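Local structure of complement factor MASP-3 (Homo sapiens, 3DEM) at residues 62-68 / 89-95; 193-199 / 254-260. The protein probably acts as a complement serine protease of the lectin pathway and binds mannan-binding lectin and ficolins through its CUB1-EGF-CUB2 region. One frame throughout, in Å; residues are numbered along the deposited sequence.

Contact 1: residues 62-68 / 89-95; sequences ETEDQVL and LSPGSFM
This contact closes one end of the first CUB beta sandwich. Residues 62-68 hold the turn (63-66) of the hairpin between strands 58-62 and 67-71, with the strand ends next to it. Residues 89-95 leave strand 88-89 in one sheet and loop over to strand 94-101 in the other. Thr-63 and Met-95 give the closest register, with CA atoms 5.1 Å apart. The segments share no hydrogen bond, and 342 Å² is buried. The hairpin turn is closed by Thr-63 N to Gln-66 O at 2.7 Å. Thr-63 adopts the p rotamer. Its OG1 donates to Asp-65 OD2 at 3.1 Å. Its CG2 lies 3.6 Å from Pro-91 CD and 3.8 Å from Phe-94 O. Leu-68 points toward the loop as m,t. Its CD2 meets Pro-91 CD at 3.8 Å, and its CD1 lies 3.9 Å from Ser-90 CA. Pro-91 thus rests against both Thr-63 and Leu-68. Met-95 is extended through chi1 and chi2 (t,t) and then turns m at chi3, which leaves its CE 4.4 Å from Leu-68 CD1. Phe-94 is t, with chi2 at 79°, and its ring edge faces Thr-63 C. The bent Glu-64 side chain (p, then m) brings OE1 to 3.3 Å from Phe-94 CD2. Gln-66, extended as t,t, reaches Pro-91 more loosely, with OE1 4.2 Å from CG. Beyond the contact, Phe-94 also packs on Asn-30 and Thr-32. Met-95 touches Ile-39 and Leu-41 of the opposing sheet. Ser-90 is p and ties the loop to itself: its OG donates to Gly-92 O at 2.7 Å.

Contact 2: residues 193-199 / 254-260; sequences CLYTIEL and HSVLILF
Strands 193-198 and 255-260 run antiparallel, with axes 4.7 Å apart at an angle of 173°. They are neighbours in one sheet of the second CUB beta sandwich. Cys-193/Phe-260, Tyr-195/Ile-258 and Ile-197/Val-256 are hydrogen-bonded pairs, each with two N-to-O bonds of 2.9 Å. Leu-194/Leu-259 and Thr-196/Leu-257 are the non-hydrogen-bonded pairs between them, and Glu-198/Ser-255 is a third, beyond Ile-197/Val-256. The ladder ends with Leu-199 N to His-254 O at 2.7 Å. In all, 696 Å² is buried.

The two faces differ in shape. On the face of Tyr-195, bulky side chains fit together. The Tyr-195 ring, chi1 m, sets its edge beside Phe-260, with CE2 4.2 Å from Phe-260 CB. Ile-258 fits between Tyr-195 and Ile-197: its CB is 4.1 Å from Tyr-195 CB and its CD1 4.3 Å from Ile-197 CD1. On the other face, Leu-257 fills the dip between Leu-194 and Thr-196. Its CD1 lies 4.2 Å from Leu-194 CB and 3.9 Å from Thr-196 OG1. Leu-194 CD2 touches Leu-259 CD1 at 4.0 Å.

The Tyr-195 face looks into the sandwich. There Ile-197 meets Val-205 and Leu-207 of strand 205-209, Ile-258 meets Leu-273 of strand 272-277, and Phe-260 stacks edge-to-face with Trp-271. Cys-193 is disulfide-bonded to Cys-166, and strand 227-232 continues the sheet beside 255-261.

Overall arrangement
The two contacts lie in series along the chain, on opposite sides of its centre. Their centres are 57 Å apart and their nearest atoms about 38 Å. Contact 1 belongs to the first CUB domain and contact 2 to the second. The calcium-binding EGF domain comes between them in sequence. They share no sheet, but they sample the same topology. Strand 94-101 in contact 1 holds the place that strand 255-261 holds in contact 2, second in a sheet of order 1-4-2-3. Contact 1 is a turn-and-loop closure, while contact 2 is a regular strand pair. Together they mark two separate sandwiches in an elongated chain, each with its own calcium site.

Contact 1: residues 62-68 / 89-95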
ATOM      1  N   GLU A  62     -15.208 -13.305  10.385  1.00 40.52           N
ATOM      2  CA  GLU A  62     -15.976 -12.302  11.117  1.00 40.59           C
ATOM      3  C   GLU A  62     -15.110 -11.326  11.909  1.00 40.56           C
ATOM      4  O   GLU A  62     -13.908 -11.533  12.078  1.00 40.59           O
ATOM      5  CB  GLU A  62     -16.961 -12.990  12.065  1.00 40.51           C
ATOM      6  CG  GLU A  62     -16.289 -13.706  13.218  1.00 40.63           C
ATOM      7  CD  GLU A  62     -17.204 -14.694  13.915  1.00 40.84           C
ATOM      8  OE1 GLU A  62     -18.418 -14.411  14.040  1.00 41.02           O
ATOM      9  OE2 GLU A  62     -16.704 -15.756  14.341  1.00 40.63           O
ATOM     10  N   THR A  63     -15.736 -10.255  12.383  1.00 40.56           N
ATOM     11  CA  THR A  63     -15.101  -9.350  13.331  1.00 40.55           C
ATOM     12  C   THR A  63     -15.705  -9.609  14.705  1.00 40.63           C
ATOM     13  O   THR A  63     -16.360 -10.630  14.916  1.00 40.70           O
ATOM     14  CB  THR A  63     -15.296  -7.874  12.946  1.00 40.39           C
ATOM     15  OG1 THR A  63     -16.671  -7.509  13.101  1.00 40.71           O
ATOM     16  CG2 THR A  63     -14.872  -7.636  11.510  1.00 40.54           C
ATOM     17  N   GLU A  64     -15.492  -8.687  15.636  1.00 40.64           N
ATOM     18  CA  GLU A  64     -15.984  -8.868  16.998  1.00 40.65           C
ATOM     19  C   GLU A  64     -17.499  -8.679  17.117  1.00 40.65           C
ATOM     20  O   GLU A  64     -18.089  -9.019  18.141  1.00 40.63           O
ATOM     21  CB  GLU A  64     -15.245  -7.938  17.971  1.00 40.78           C
ATOM     22  CG  GLU A  64     -15.097  -6.493  17.486  1.00 40.97           C
ATOM     23  CD  GLU A  64     -13.961  -6.318  16.483  1.00 41.21           C
ATOM     24  OE1 GLU A  64     -12.790  -6.217  16.910  1.00 41.38           O
ATOM     25  OE2 GLU A  64     -14.238  -6.270  15.266  1.00 41.38           O
ATOM     26  N   ASP A  65     -18.127  -8.148  16.069  1.00 40.62           N
ATOM     27  CA  ASP A  65     -19.554  -7.832  16.122  1.00 40.64           C
ATOM     28  C   ASP A  65     -20.253  -7.964  14.770  1.00 40.65           C
ATOM     29  O   ASP A  65     -21.390  -7.518  14.608  1.00 40.75           O
ATOM     30  CB  ASP A  65     -19.755  -6.412  16.668  1.00 40.69           C
ATOM     31  CG  ASP A  65     -19.079  -5.352  15.808  1.00 40.61           C
ATOM     32  OD1 ASP A  65     -19.092  -4.167  16.193  1.00 40.77           O
ATOM     33  OD2 ASP A  65     -18.529  -5.703  14.747  1.00 41.07           O
ATOM     34  N   GLN A  66     -19.579  -8.580  13.806  1.00 40.71           N
ATOM     35  CA  GLN A  66     -20.077  -8.605  12.438  1.00 40.76           C
ATOM     36  C   GLN A  66     -19.514  -9.793  11.663  1.00 40.64           C
ATOM     37  O   GLN A  66     -18.302  -9.975  11.594  1.00 40.79           O
ATOM     38  CB  GLN A  66     -19.697  -7.289  11.749  1.00 40.71           C
ATOM     39  CG  GLN A  66     -20.026  -7.189  10.266  1.00 40.79           C
ATOM     40  CD  GLN A  66     -19.535  -5.876   9.660  1.00 41.05           C
ATOM     41  OE1 GLN A  66     -19.296  -4.898  10.374  1.00 41.14           O
ATOM     42  NE2 GLN A  66     -19.379  -5.852   8.338  1.00 41.29           N
ATOM     43  N   VAL A  67     -20.396 -10.601  11.084  1.00 40.51           N
ATOM     44  CA  VAL A  67     -19.967 -11.700  10.230  1.00 40.50           C
ATOM     45  C   VAL A  67     -19.733 -11.188   8.812  1.00 40.51           C
ATOM     46  O   VAL A  67     -20.648 -10.682   8.166  1.00 40.55           O
ATOM     47  CB  VAL A  67     -20.985 -12.862  10.224  1.00 40.53           C
ATOM     48  CG1 VAL A  67     -20.561 -13.949   9.240  1.00 40.35           C
ATOM     49  CG2 VAL A  67     -21.134 -13.437  11.623  1.00 40.40           C
ATOM     50  N   LEU A  68     -18.498 -11.320   8.342  1.00 40.51           N
ATOM     51  CA  LEU A  68     -18.110 -10.811   7.031  1.00 40.57           C
ATOM     52  C   LEU A  68     -18.441 -11.782   5.902  1.00 40.56           C
ATOM     53  O   LEU A  68     -18.914 -11.368   4.840  1.00 40.52           O
ATOM     54  CB  LEU A  68     -16.617 -10.482   7.010  1.00 40.44           C
ATOM     55  CG  LEU A  68     -16.123  -9.487   8.061  1.00 40.57           C
ATOM     56  CD1 LEU A  68     -14.610  -9.350   8.011  1.00 40.63           C
ATOM     57  CD2 LEU A  68     -16.788  -8.137   7.878  1.00 40.50           C
ATOM     58  N   LEU A  89     -12.063  -8.357   2.961  1.00 40.59           N
ATOM     59  CA  LEU A  89     -11.428  -7.236   3.639  1.00 40.56           C
ATOM     60  C   LEU A  89     -12.162  -6.925   4.938  1.00 40.50           C
ATOM     61  O   LEU A  89     -13.382  -6.756   4.941  1.00 40.46           O
ATOM     62  CB  LEU A  89     -11.421  -6.009   2.725  1.00 40.37           C
ATOM     63  CG  LEU A  89     -10.627  -4.773   3.158  1.00 40.84           C
ATOM     64  CD1 LEU A  89      -9.133  -5.053   3.180  1.00 40.76           C
ATOM     65  CD2 LEU A  89     -10.931  -3.589   2.235  1.00 40.68           C
ATOM     66  N   SER A  90     -11.423  -6.863   6.043  1.00 40.35           N
ATOM     67  CA  SER A  90     -12.011  -6.488   7.325  1.00 40.38           C
ATOM     68  C   SER A  90     -12.212  -4.976   7.380  1.00 40.41           C
ATOM     69  O   SER A  90     -11.419  -4.230   6.810  1.00 40.32           O
ATOM     70  CB  SER A  90     -11.123  -6.937   8.489  1.00 40.32           C
ATOM     71  OG  SER A  90      -9.926  -6.179   8.546  1.00 40.20           O
ATOM     72  N   PRO A  91     -13.281  -4.526   8.062  1.00 40.42           N
ATOM     73  CA  PRO A  91     -13.571  -3.097   8.203  1.00 40.39           C
ATOM     74  C   PRO A  91     -12.538  -2.397   9.077  1.00 40.36           C
ATOM     75  O   PRO A  91     -12.211  -1.233   8.844  1.00 40.37           O
ATOM     76  CB  PRO A  91     -14.942  -3.075   8.897  1.00 40.44           C
ATOM     77  CG  PRO A  91     -15.479  -4.467   8.774  1.00 40.47           C
ATOM     78  CD  PRO A  91     -14.289  -5.360   8.734  1.00 40.29           C
ATOM     79  N   GLY A  92     -12.027  -3.108  10.076  1.00 40.37           N
ATOM     80  CA  GLY A  92     -11.041  -2.548  10.993  1.00 40.30           C
ATOM     81  C   GLY A  92      -9.786  -3.397  11.080  1.00 40.34           C
ATOM     82  O   GLY A  92      -9.400  -4.062  10.119  1.00 40.31           O
ATOM     83  N   SER A  93      -9.149  -3.386  12.243  1.00 40.34           N
ATOM     84  CA  SER A  93      -7.861  -4.047  12.400  1.00 40.42           C
ATOM     85  C   SER A  93      -7.955  -5.432  13.043  1.00 40.44           C
ATOM     86  O   SER A  93      -6.965  -5.943  13.570  1.00 40.36           O
ATOM     87  CB  SER A  93      -6.907  -3.155  13.199  1.00 40.45           C
ATOM     88  OG  SER A  93      -7.335  -3.016  14.540  1.00 40.51           O
ATOM     89  N   PHE A  94      -9.135  -6.043  12.986  1.00 40.51           N
ATOM     90  CA  PHE A  94      -9.330  -7.366  13.577  1.00 40.52           C
ATOM     91  C   PHE A  94     -10.125  -8.306  12.674  1.00 40.57           C
ATOM     92  O   PHE A  94     -11.110  -7.903  12.052  1.00 40.64           O
ATOM     93  CB  PHE A  94     -10.011  -7.252  14.948  1.00 40.53           C
ATOM     94  CG  PHE A  94     -10.393  -8.578  15.548  1.00 40.46           C
ATOM     95  CD1 PHE A  94      -9.442  -9.372  16.165  1.00 40.58           C
ATOM     96  CD2 PHE A  94     -11.703  -9.030  15.494  1.00 40.43           C
ATOM     97  CE1 PHE A  94      -9.788 -10.592  16.720  1.00 40.70           C
ATOM     98  CE2 PHE A  94     -12.056 -10.247  16.041  1.00 40.47           C
ATOM     99  CZ  PHE A  94     -11.098 -11.031  16.656  1.00 40.54           C
ATOM    100  N   MET A  95      -9.697  -9.564  12.624  1.00 40.50           N
ATOM    101  CA  MET A  95     -10.409 -10.580  11.866  1.00 40.57           C
ATOM    102  C   MET A  95     -10.337 -11.930  12.566  1.00 40.55           C
ATOM    103  O   MET A  95      -9.263 -12.378  12.960  1.00 40.67           O
ATOM    104  CB  MET A  95      -9.850 -10.686  10.446  1.00 40.61           C
ATOM    105  CG  MET A  95     -10.601 -11.664   9.551  1.00 40.64           C
ATOM    106  SD  MET A  95      -9.815 -11.834   7.939  1.00 40.63           S
ATOM    107  CE  MET A  95     -10.450 -10.385   7.089  1.00 40.09           C
TER

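Contact 2: residues 193-199 / 254-260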
ATOM      1  N   CYS A 193      -8.195  37.604  14.768  1.00 40.71           N
ATOM      2  CA  CYS A 193      -7.687  38.782  14.076  1.00 40.89           C
ATOM      3  C   CYS A 193      -7.904  40.046  14.882  1.00 40.63           C
ATOM      4  O   CYS A 193      -9.013  40.307  15.353  1.00 40.78           O
ATOM      5  CB  CYS A 193      -8.374  38.933  12.714  1.00 40.88           C
ATOM      6  SG  CYS A 193      -8.299  37.450  11.702  1.00 42.49           S
ATOM      7  N   LEU A 194      -6.840  40.828  15.029  1.00 40.51           N
ATOM      8  CA  LEU A 194      -6.897  42.111  15.719  1.00 40.32           C
ATOM      9  C   LEU A 194      -6.598  43.221  14.719  1.00 40.30           C
ATOM     10  O   LEU A 194      -5.462  43.342  14.247  1.00 39.99           O
ATOM     11  CB  LEU A 194      -5.876  42.155  16.858  1.00 40.18           C
ATOM     12  CG  LEU A 194      -6.020  41.095  17.956  1.00 40.56           C
ATOM     13  CD1 LEU A 194      -4.793  41.056  18.863  1.00 40.55           C
ATOM     14  CD2 LEU A 194      -7.288  41.307  18.789  1.00 40.92           C
ATOM     15  N   TYR A 195      -7.623  44.008  14.393  1.00 40.20           N
ATOM     16  CA  TYR A 195      -7.473  45.158  13.514  1.00 40.28           C
ATOM     17  C   TYR A 195      -7.517  46.436  14.336  1.00 40.41           C
ATOM     18  O   TYR A 195      -8.463  46.660  15.101  1.00 40.35           O
ATOM     19  CB  TYR A 195      -8.583  45.183  12.470  1.00 40.46           C
ATOM     20  CG  TYR A 195      -8.729  43.898  11.693  1.00 40.62           C
ATOM     21  CD1 TYR A 195      -7.972  43.661  10.553  1.00 40.39           C
ATOM     22  CD2 TYR A 195      -9.641  42.922  12.095  1.00 40.64           C
ATOM     23  CE1 TYR A 195      -8.119  42.483   9.834  1.00 40.75           C
ATOM     24  CE2 TYR A 195      -9.788  41.746  11.392  1.00 40.28           C
ATOM     25  CZ  TYR A 195      -9.027  41.530  10.268  1.00 40.83           C
ATOM     26  OH  TYR A 195      -9.179  40.357   9.570  1.00 41.77           O
ATOM     27  N   THR A 196      -6.506  47.279  14.170  1.00 40.12           N
ATOM     28  CA  THR A 196      -6.376  48.470  14.999  1.00 40.18           C
ATOM     29  C   THR A 196      -6.387  49.764  14.195  1.00 40.38           C
ATOM     30  O   THR A 196      -5.551  49.964  13.307  1.00 40.42           O
ATOM     31  CB  THR A 196      -5.085  48.405  15.832  1.00 40.18           C
ATOM     32  OG1 THR A 196      -5.023  47.142  16.493  1.00 39.85           O
ATOM     33  CG2 THR A 196      -5.047  49.516  16.867  1.00 40.02           C
ATOM     34  N   ILE A 197      -7.341  50.635  14.512  1.00 40.39           N
ATOM     35  CA  ILE A 197      -7.405  51.951  13.905  1.00 40.53           C
ATOM     36  C   ILE A 197      -6.893  52.946  14.938  1.00 40.90           C
ATOM     37  O   ILE A 197      -7.401  53.000  16.064  1.00 41.37           O
ATOM     38  CB  ILE A 197      -8.838  52.318  13.453  1.00 40.54           C
ATOM     39  CG1 ILE A 197      -9.395  51.249  12.502  1.00 40.33           C
ATOM     40  CG2 ILE A 197      -8.860  53.704  12.787  1.00 40.28           C
ATOM     41  CD1 ILE A 197     -10.867  51.407  12.198  1.00 39.94           C
ATOM     42  N   GLU A 198      -5.857  53.697  14.577  1.00 40.86           N
ATOM     43  CA  GLU A 198      -5.296  54.706  15.466  1.00 41.36           C
ATOM     44  C   GLU A 198      -5.149  56.027  14.733  1.00 41.10           C
ATOM     45  O   GLU A 198      -4.275  56.167  13.882  1.00 40.94           O
ATOM     46  CB  GLU A 198      -3.917  54.272  15.960  1.00 41.52           C
ATOM     47  CG  GLU A 198      -3.930  53.106  16.918  1.00 43.56           C
ATOM     48  CD  GLU A 198      -3.609  53.519  18.339  1.00 46.57           C
ATOM     49  OE1 GLU A 198      -3.638  54.748  18.616  1.00 47.03           O
ATOM     50  OE2 GLU A 198      -3.320  52.615  19.164  1.00 46.41           O
ATOM     51  N   LEU A 199      -5.999  56.992  15.062  1.00 41.18           N
ATOM     52  CA  LEU A 199      -5.865  58.335  14.504  1.00 41.50           C
ATOM     53  C   LEU A 199      -5.371  59.306  15.562  1.00 41.50           C
ATOM     54  O   LEU A 199      -5.308  58.973  16.742  1.00 41.57           O
ATOM     55  CB  LEU A 199      -7.198  58.833  13.955  1.00 41.34           C
ATOM     56  CG  LEU A 199      -7.992  57.858  13.090  1.00 42.11           C
ATOM     57  CD1 LEU A 199      -9.342  58.467  12.774  1.00 42.25           C
ATOM     58  CD2 LEU A 199      -7.238  57.505  11.813  1.00 41.97           C
ATOM     59  N   HIS A 254     -10.748  58.374  18.490  1.00 40.41           N
ATOM     60  CA  HIS A 254      -9.748  58.387  17.437  1.00 40.53           C
ATOM     61  C   HIS A 254      -9.101  57.015  17.300  1.00 40.50           C
ATOM     62  O   HIS A 254      -8.294  56.792  16.403  1.00 40.64           O
ATOM     63  CB  HIS A 254      -8.681  59.435  17.721  1.00 40.43           C
ATOM     64  CG  HIS A 254      -7.978  59.232  19.021  1.00 40.67           C
ATOM     65  ND1 HIS A 254      -6.945  58.333  19.176  1.00 40.66           N
ATOM     66  CD2 HIS A 254      -8.160  59.810  20.231  1.00 40.91           C
ATOM     67  CE1 HIS A 254      -6.521  58.365  20.426  1.00 40.79           C
ATOM     68  NE2 HIS A 254      -7.241  59.253  21.087  1.00 41.13           N
ATOM     69  N   SER A 255      -9.454  56.101  18.197  1.00 40.38           N
ATOM     70  CA  SER A 255      -8.910  54.754  18.146  1.00 40.68           C
ATOM     71  C   SER A 255      -9.973  53.682  18.359  1.00 40.58           C
ATOM     72  O   SER A 255     -10.852  53.820  19.210  1.00 40.68           O
ATOM     73  CB  SER A 255      -7.805  54.585  19.181  1.00 40.76           C
ATOM     74  OG  SER A 255      -8.337  54.731  20.482  1.00 41.34           O
ATOM     75  N   VAL A 256      -9.867  52.609  17.586  1.00 40.39           N
ATOM     76  CA  VAL A 256     -10.852  51.540  17.598  1.00 40.41           C
ATOM     77  C   VAL A 256     -10.155  50.196  17.446  1.00 40.50           C
ATOM     78  O   VAL A 256      -9.198  50.063  16.673  1.00 40.63           O
ATOM     79  CB  VAL A 256     -11.872  51.706  16.439  1.00 40.48           C
ATOM     80  CG1 VAL A 256     -12.818  50.522  16.386  1.00 40.16           C
ATOM     81  CG2 VAL A 256     -12.645  53.023  16.580  1.00 40.11           C
ATOM     82  N   LEU A 257     -10.620  49.202  18.194  1.00 40.27           N
ATOM     83  CA  LEU A 257     -10.146  47.839  18.003  1.00 40.35           C
ATOM     84  C   LEU A 257     -11.260  46.937  17.495  1.00 40.42           C
ATOM     85  O   LEU A 257     -12.353  46.899  18.060  1.00 40.50           O
ATOM     86  CB  LEU A 257      -9.570  47.262  19.297  1.00 40.34           C
ATOM     87  CG  LEU A 257      -9.244  45.766  19.226  1.00 40.65           C
ATOM     88  CD1 LEU A 257      -7.982  45.506  18.394  1.00 40.33           C
ATOM     89  CD2 LEU A 257      -9.116  45.162  20.619  1.00 40.33           C
ATOM     90  N   ILE A 258     -10.976  46.213  16.420  1.00 40.51           N
ATOM     91  CA  ILE A 258     -11.897  45.227  15.891  1.00 40.51           C
ATOM     92  C   ILE A 258     -11.282  43.851  16.115  1.00 40.70           C
ATOM     93  O   ILE A 258     -10.169  43.567  15.656  1.00 40.79           O
ATOM     94  CB  ILE A 258     -12.163  45.446  14.390  1.00 40.71           C
ATOM     95  CG1 ILE A 258     -12.758  46.839  14.151  1.00 40.99           C
ATOM     96  CG2 ILE A 258     -13.098  44.376  13.846  1.00 40.93           C
ATOM     97  CD1 ILE A 258     -12.359  47.452  12.834  1.00 40.79           C
ATOM     98  N   LEU A 259     -12.005  43.009  16.845  1.00 40.48           N
ATOM     99  CA  LEU A 259     -11.602  41.633  17.054  1.00 40.41           C
ATOM    100  C   LEU A 259     -12.515  40.709  16.256  1.00 40.37           C
ATOM    101  O   LEU A 259     -13.744  40.779  16.373  1.00 40.25           O
ATOM    102  CB  LEU A 259     -11.647  41.275  18.544  1.00 40.21           C
ATOM    103  CG  LEU A 259     -11.265  39.833  18.920  1.00 41.09           C
ATOM    104  CD1 LEU A 259     -10.623  39.750  20.300  1.00 40.86           C
ATOM    105  CD2 LEU A 259     -12.468  38.898  18.840  1.00 41.43           C
ATOM    106  N   PHE A 260     -11.908  39.861  15.434  1.00 40.21           N
ATOM    107  CA  PHE A 260     -12.648  38.865  14.678  1.00 40.40           C
ATOM    108  C   PHE A 260     -12.217  37.462  15.078  1.00 40.34           C
ATOM    109  O   PHE A 260     -11.064  37.085  14.895  1.00 40.40           O
ATOM    110  CB  PHE A 260     -12.474  39.073  13.167  1.00 40.47           C
ATOM    111  CG  PHE A 260     -13.219  38.070  12.325  1.00 40.55           C
ATOM    112  CD1 PHE A 260     -14.555  37.781  12.587  1.00 40.49           C
ATOM    113  CD2 PHE A 260     -12.592  37.428  11.263  1.00 40.60           C
ATOM    114  CE1 PHE A 260     -15.249  36.857  11.813  1.00 40.42           C
ATOM    115  CE2 PHE A 260     -13.276  36.505  10.481  1.00 40.49           C
ATOM    116  CZ  PHE A 260     -14.610  36.219  10.757  1.00 40.59           C
TER